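Side-chain contacts in peptidase M16 C-terminal domain-containing protein (Enterococcus faecalis, PDB 3D3Y), which is of unknown function but carries a peptidase M16 C-terminal domain and is probably a metal-binding relative of the M16 peptidases: residues Leu55-Gln60 / Leu113-Phe118; Glu65-Ala68 / Gly72-Phe75. All coordinates share one frame; numbering follows the deposited sequence.

Interaction 1: Leu55-Gln60 / Leu113-Phe118; sequences LNYPNQ and LKEIIF
N56 and E115 meet through one nearly straight hydrogen bond: ND2 of N56 donates to OE1 of E115 over 2.8 Å, with an N-H...O angle of 174°. The acceptor lies almost in the plane of the amide, and the donor comes to the syn side of OE1, a little out of the carboxylate plane; the amide and carboxylate planes are nevertheless well apart, about 66°. A water makes a second link to the same oxygen, donating to E115 OE1 at 2.6 Å and accepting from the backbone N of N56 at 2.9 Å. OE1 is therefore gripped twice, by side chain and by bridged main chain of one residue.

N56 and Y57 both hold CG anti to the carbonyl carbon, beside the backbone N, and each side chain crosses E115 at about a right angle. A bend at chi2 (-67°) folds the E115 carboxylate across to N56, while its methylene part lies against Y57, whose CE2 is 3.8 Å from E115 CG and 3.9 Å from E115 CB; the contact there is apolar.

N59 N-caps helix 60-69, its OD1 accepting from the N of K62. The arrangement is a connection between helices 40-52 and 60-69, held to the last turn of helix 105-118 by a side-chain bond, a water and the backbone pairing of L55 with A119, consistent with the alpha/beta architecture of M16 peptidase relatives.

Interaction 2: Glu65-Ala68 / Gly72-Phe75; sequences ERLA and GASF
The end of helix 60-69 and the residues that lead into strand 74-82 form a helix-to-strand turn, in which carbonyls of the last helical turn are met by amides from beyond the helix. The main bond runs from A73 N to L67 O, 3.0 Å long with an N-H...O angle of 155°; its donor stands above the carbonyl plane instead of on a lone pair. G72 N adds two weak bonds, to L67 O at 3.1 Å and to A68 O at 3.3 Å. L67 O thus receives two amides, one of them poorly aligned. G72, with a positive phi (72°) and a left-handed helical conformation, takes part in the turn that brings A73 and F75 beside L67.

The side chains meet just beyond the turn. L67 reaches over the returning chain with its CD2 methyl, which lies 3.6 Å from F75 CB and 4.1 Å from A73 CB. The other methyl, CD1, also approaches F75 CB, at 4.1 Å, so both branches of the leucine rest on the same methylene. In F75 the ring carbon CG is anti to the backbone N (chi1 165°), which directs the ring onward from this methylene. L67 therefore packs chiefly against the root of the phenylalanine, and the two side chains cross at about a right angle.

Around this turn, R66 forms a salt bridge with E69 on the same helix. A73 and F75 lay their side chains on strand 85-95, the sheet neighbour of strand 74-82, with M92 touched by both. From helix 105-118, F112 touches L67 and R66 and meets the F75 ring edge-to-face, so that helix 60-69, the edge strand and helix 105-118 come together here.

In the fold
Interactions 1 and 2 have centres 12 Å apart and lie on the same side of the molecule, each about 26 Å from the centre of the chain. Two packing contacts join them: Y57 OH is 3.4 Å from R66 NE, and I116 CG1 is 3.8 Å from F75 CZ. Helix 105-118 is shared, since E115 faces the loop 55-60 while the next residue, I116, backs the phenylalanine ring of interaction 2. Helix 60-69 links them along the chain, beginning after the N59 cap and ending just before the turn that contains G72. An acetate, probably from crystallisation, sits about 4 Å from the L67 side chain; neither contact includes a metal.

Interaction 1: Leu55-Gln60 / Leu113-Phe118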
loop_
_atom_site.group_PDB
_atom_site.type_symbol
_atom_site.label_atom_id
_atom_site.label_comp_id
_atom_site.label_asym_id
_atom_site.label_seq_id
_atom_site.Cartn_x
_atom_site.Cartn_y
_atom_site.Cartn_z
ATOM N N LEU A 55 10.804 -20.764 -15.530
ATOM C CA LEU A 55 11.181 -22.058 -16.135
ATOM C C LEU A 55 12.193 -21.900 -17.279
ATOM O O LEU A 55 13.165 -22.666 -17.379
ATOM C CB LEU A 55 9.947 -22.759 -16.678
ATOM C CG LEU A 55 10.153 -24.194 -17.137
ATOM C CD1 LEU A 55 10.442 -25.090 -15.921
ATOM C CD2 LEU A 55 8.921 -24.660 -17.922
ATOM N N ASN A 56 11.941 -20.930 -18.156
ATOM C CA ASN A 56 12.725 -20.763 -19.384
ATOM C C ASN A 56 13.771 -19.654 -19.319
ATOM O O ASN A 56 14.593 -19.532 -20.229
ATOM C CB ASN A 56 11.801 -20.608 -20.595
ATOM C CG ASN A 56 10.932 -21.848 -20.813
ATOM O OD1 ASN A 56 11.440 -22.982 -20.817
ATOM N ND2 ASN A 56 9.623 -21.644 -20.950
ATOM N N TYR A 57 13.753 -18.876 -18.234
ATOM C CA TYR A 57 14.868 -17.996 -17.859
ATOM C C TYR A 57 15.328 -18.419 -16.455
ATOM O O TYR A 57 15.053 -17.727 -15.466
ATOM C CB TYR A 57 14.428 -16.520 -17.911
ATOM C CG TYR A 57 13.799 -16.192 -19.241
ATOM C CD1 TYR A 57 14.567 -16.172 -20.401
ATOM C CD2 TYR A 57 12.422 -15.960 -19.352
ATOM C CE1 TYR A 57 13.990 -15.915 -21.642
ATOM C CE2 TYR A 57 11.835 -15.678 -20.609
ATOM C CZ TYR A 57 12.636 -15.670 -21.742
ATOM O OH TYR A 57 12.085 -15.412 -22.992
ATOM N N PRO A 58 15.962 -19.606 -16.363
ATOM C CA PRO A 58 16.139 -20.323 -15.077
ATOM C C PRO A 58 17.096 -19.720 -14.069
ATOM O O PRO A 58 17.267 -20.274 -12.992
ATOM C CB PRO A 58 16.619 -21.721 -15.499
ATOM C CG PRO A 58 17.196 -21.567 -16.856
ATOM C CD PRO A 58 16.468 -20.392 -17.509
ATOM N N ASN A 59 17.716 -18.601 -14.401
ATOM C CA ASN A 59 18.522 -17.901 -13.430
ATOM C C ASN A 59 18.528 -16.426 -13.752
ATOM O O ASN A 59 17.998 -16.017 -14.784
ATOM C CB ASN A 59 19.934 -18.517 -13.327
ATOM C CG ASN A 59 20.723 -18.403 -14.601
ATOM O OD1 ASN A 59 20.847 -17.331 -15.168
ATOM N ND2 ASN A 59 21.279 -19.513 -15.049
ATOM N N GLN A 60 19.134 -15.628 -12.879
ATOM C CA GLN A 60 19.037 -14.156 -12.947
ATOM C C GLN A 60 19.906 -13.583 -14.062
ATOM O O GLN A 60 19.602 -12.513 -14.627
ATOM C CB GLN A 60 19.337 -13.567 -11.541
ATOM C CG GLN A 60 19.039 -12.087 -11.237
ATOM C CD GLN A 60 17.706 -11.528 -11.744
ATOM O OE1 GLN A 60 16.631 -12.134 -11.623
ATOM N NE2 GLN A 60 17.783 -10.319 -12.292
ATOM N N LEU A 113 5.814 -11.502 -20.262
ATOM C CA LEU A 113 4.785 -11.704 -19.248
ATOM C C LEU A 113 4.205 -13.120 -19.261
ATOM O O LEU A 113 3.964 -13.721 -18.199
ATOM C CB LEU A 113 3.668 -10.669 -19.365
ATOM C CG LEU A 113 4.049 -9.197 -19.157
ATOM C CD1 LEU A 113 2.871 -8.368 -19.575
ATOM C CD2 LEU A 113 4.442 -8.967 -17.687
ATOM N N LYS A 114 3.944 -13.663 -20.453
ATOM C CA LYS A 114 3.369 -14.998 -20.518
ATOM C C LYS A 114 4.321 -16.011 -19.860
ATOM O O LYS A 114 3.863 -16.970 -19.169
ATOM C CB LYS A 114 3.085 -15.392 -21.976
ATOM C CG LYS A 114 2.364 -16.703 -22.127
ATOM C CD LYS A 114 2.120 -17.039 -23.590
ATOM C CE LYS A 114 1.164 -18.229 -23.677
ATOM N NZ LYS A 114 1.118 -18.881 -25.029
ATOM N N GLU A 115 5.626 -15.827 -20.124
ATOM C CA GLU A 115 6.679 -16.680 -19.545
ATOM C C GLU A 115 6.676 -16.572 -18.033
ATOM O O GLU A 115 6.591 -17.599 -17.309
ATOM C CB GLU A 115 8.065 -16.332 -20.117
ATOM C CG GLU A 115 8.297 -16.801 -21.593
ATOM C CD GLU A 115 8.345 -18.345 -21.742
ATOM O OE1 GLU A 115 8.676 -19.065 -20.762
ATOM O OE2 GLU A 115 8.034 -18.843 -22.850
ATOM N N ILE A 116 6.739 -15.337 -17.547
ATOM C CA ILE A 116 6.723 -15.091 -16.092
ATOM C C ILE A 116 5.479 -15.670 -15.382
ATOM O O ILE A 116 5.583 -16.331 -14.347
ATOM C CB ILE A 116 6.857 -13.591 -15.789
ATOM C CG1 ILE A 116 8.242 -13.081 -16.255
ATOM C CG2 ILE A 116 6.572 -13.312 -14.271
ATOM C CD1 ILE A 116 9.452 -13.878 -15.686
ATOM N N ILE A 117 4.309 -15.422 -15.965
ATOM C CA ILE A 117 3.045 -15.774 -15.305
ATOM C C ILE A 117 2.653 -17.241 -15.430
ATOM O O ILE A 117 2.225 -17.865 -14.441
ATOM C CB ILE A 117 1.910 -14.857 -15.790
ATOM C CG1 ILE A 117 2.230 -13.405 -15.387
ATOM C CG2 ILE A 117 0.564 -15.323 -15.242
ATOM C CD1 ILE A 117 1.239 -12.399 -15.993
ATOM N N PHE A 118 2.835 -17.796 -16.625
ATOM C CA PHE A 118 2.391 -19.149 -16.928
ATOM C C PHE A 118 3.495 -20.200 -16.987
ATOM O O PHE A 118 3.212 -21.393 -17.084
ATOM C CB PHE A 118 1.596 -19.112 -18.233
ATOM C CG PHE A 118 0.357 -18.264 -18.144
ATOM C CD1 PHE A 118 -0.827 -18.805 -17.657
ATOM C CD2 PHE A 118 0.380 -16.922 -18.530
ATOM C CE1 PHE A 118 -1.976 -18.023 -17.558
ATOM C CE2 PHE A 118 -0.765 -16.130 -18.432
ATOM C CZ PHE A 118 -1.946 -16.693 -17.930
HETATM O O HOH W 1 9.573 -19.255 -18.322
#

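Interaction 2: Glu65-Ala68 / Gly72-Phe75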
loop_
_atom_site.group_PDB
_atom_site.type_symbol
_atom_site.label_atom_id
_atom_site.label_comp_id
_atom_site.label_asym_id
_atom_site.label_seq_id
_atom_site.Cartn_x
_atom_site.Cartn_y
_atom_site.Cartn_z
ATOM N N GLU A 65 19.313 -10.916 -19.115
ATOM C CA GLU A 65 19.686 -10.938 -20.514
ATOM C C GLU A 65 18.442 -10.844 -21.429
ATOM O O GLU A 65 18.481 -10.185 -22.460
ATOM C CB GLU A 65 20.483 -12.218 -20.758
ATOM C CG GLU A 65 20.667 -12.767 -22.189
ATOM C CD GLU A 65 21.316 -14.189 -22.147
ATOM O OE1 GLU A 65 22.308 -14.367 -21.372
ATOM O OE2 GLU A 65 20.839 -15.123 -22.848
ATOM N N ARG A 66 17.346 -11.496 -21.058
ATOM C CA ARG A 66 16.097 -11.331 -21.807
ATOM C C ARG A 66 15.584 -9.873 -21.695
ATOM O O ARG A 66 15.176 -9.259 -22.702
ATOM C CB ARG A 66 15.045 -12.301 -21.284
ATOM C CG ARG A 66 13.695 -12.199 -21.978
ATOM C CD ARG A 66 13.837 -12.236 -23.518
ATOM N NE ARG A 66 12.519 -12.284 -24.177
ATOM C CZ ARG A 66 12.296 -11.931 -25.442
ATOM N NH1 ARG A 66 13.286 -11.507 -26.200
ATOM N NH2 ARG A 66 11.080 -12.015 -25.946
ATOM N N LEU A 67 15.620 -9.315 -20.482
ATOM C CA LEU A 67 15.243 -7.911 -20.280
ATOM C C LEU A 67 16.045 -6.943 -21.175
ATOM O O LEU A 67 15.514 -5.951 -21.707
ATOM C CB LEU A 67 15.344 -7.516 -18.803
ATOM C CG LEU A 67 14.324 -8.222 -17.900
ATOM C CD1 LEU A 67 14.698 -7.949 -16.442
ATOM C CD2 LEU A 67 12.894 -7.723 -18.237
ATOM N N ALA A 68 17.301 -7.291 -21.392
ATOM C CA ALA A 68 18.194 -6.503 -22.225
ATOM C C ALA A 68 17.808 -6.684 -23.689
ATOM O O ALA A 68 17.776 -5.714 -24.448
ATOM C CB ALA A 68 19.613 -6.951 -21.983
ATOM N N GLY A 72 16.206 -3.163 -22.973
ATOM C CA GLY A 72 16.547 -2.644 -21.638
ATOM C C GLY A 72 15.304 -2.343 -20.794
ATOM O O GLY A 72 15.205 -1.271 -20.195
ATOM N N ALA A 73 14.358 -3.294 -20.758
ATOM C CA ALA A 73 13.102 -3.190 -20.016
ATOM C C ALA A 73 13.333 -3.234 -18.513
ATOM O O ALA A 73 14.259 -3.887 -18.068
ATOM C CB ALA A 73 12.168 -4.352 -20.424
ATOM N N SER A 74 12.493 -2.541 -17.736
ATOM C CA SER A 74 12.458 -2.699 -16.292
ATOM C C SER A 74 11.316 -3.662 -15.987
ATOM O O SER A 74 10.239 -3.619 -16.643
ATOM C CB SER A 74 12.160 -1.379 -15.594
ATOM O OG SER A 74 13.274 -0.511 -15.725
ATOM N N PHE A 75 11.543 -4.499 -14.988
ATOM C CA PHE A 75 10.594 -5.534 -14.588
ATOM C C PHE A 75 10.635 -5.732 -13.077
ATOM O O PHE A 75 11.714 -5.815 -12.476
ATOM C CB PHE A 75 10.930 -6.836 -15.314
ATOM C CG PHE A 75 10.261 -8.066 -14.729
ATOM C CD1 PHE A 75 8.889 -8.222 -14.782
ATOM C CD2 PHE A 75 11.026 -9.055 -14.126
ATOM C CE1 PHE A 75 8.263 -9.365 -14.256
ATOM C CE2 PHE A 75 10.427 -10.205 -13.594
ATOM C CZ PHE A 75 9.041 -10.361 -13.665
#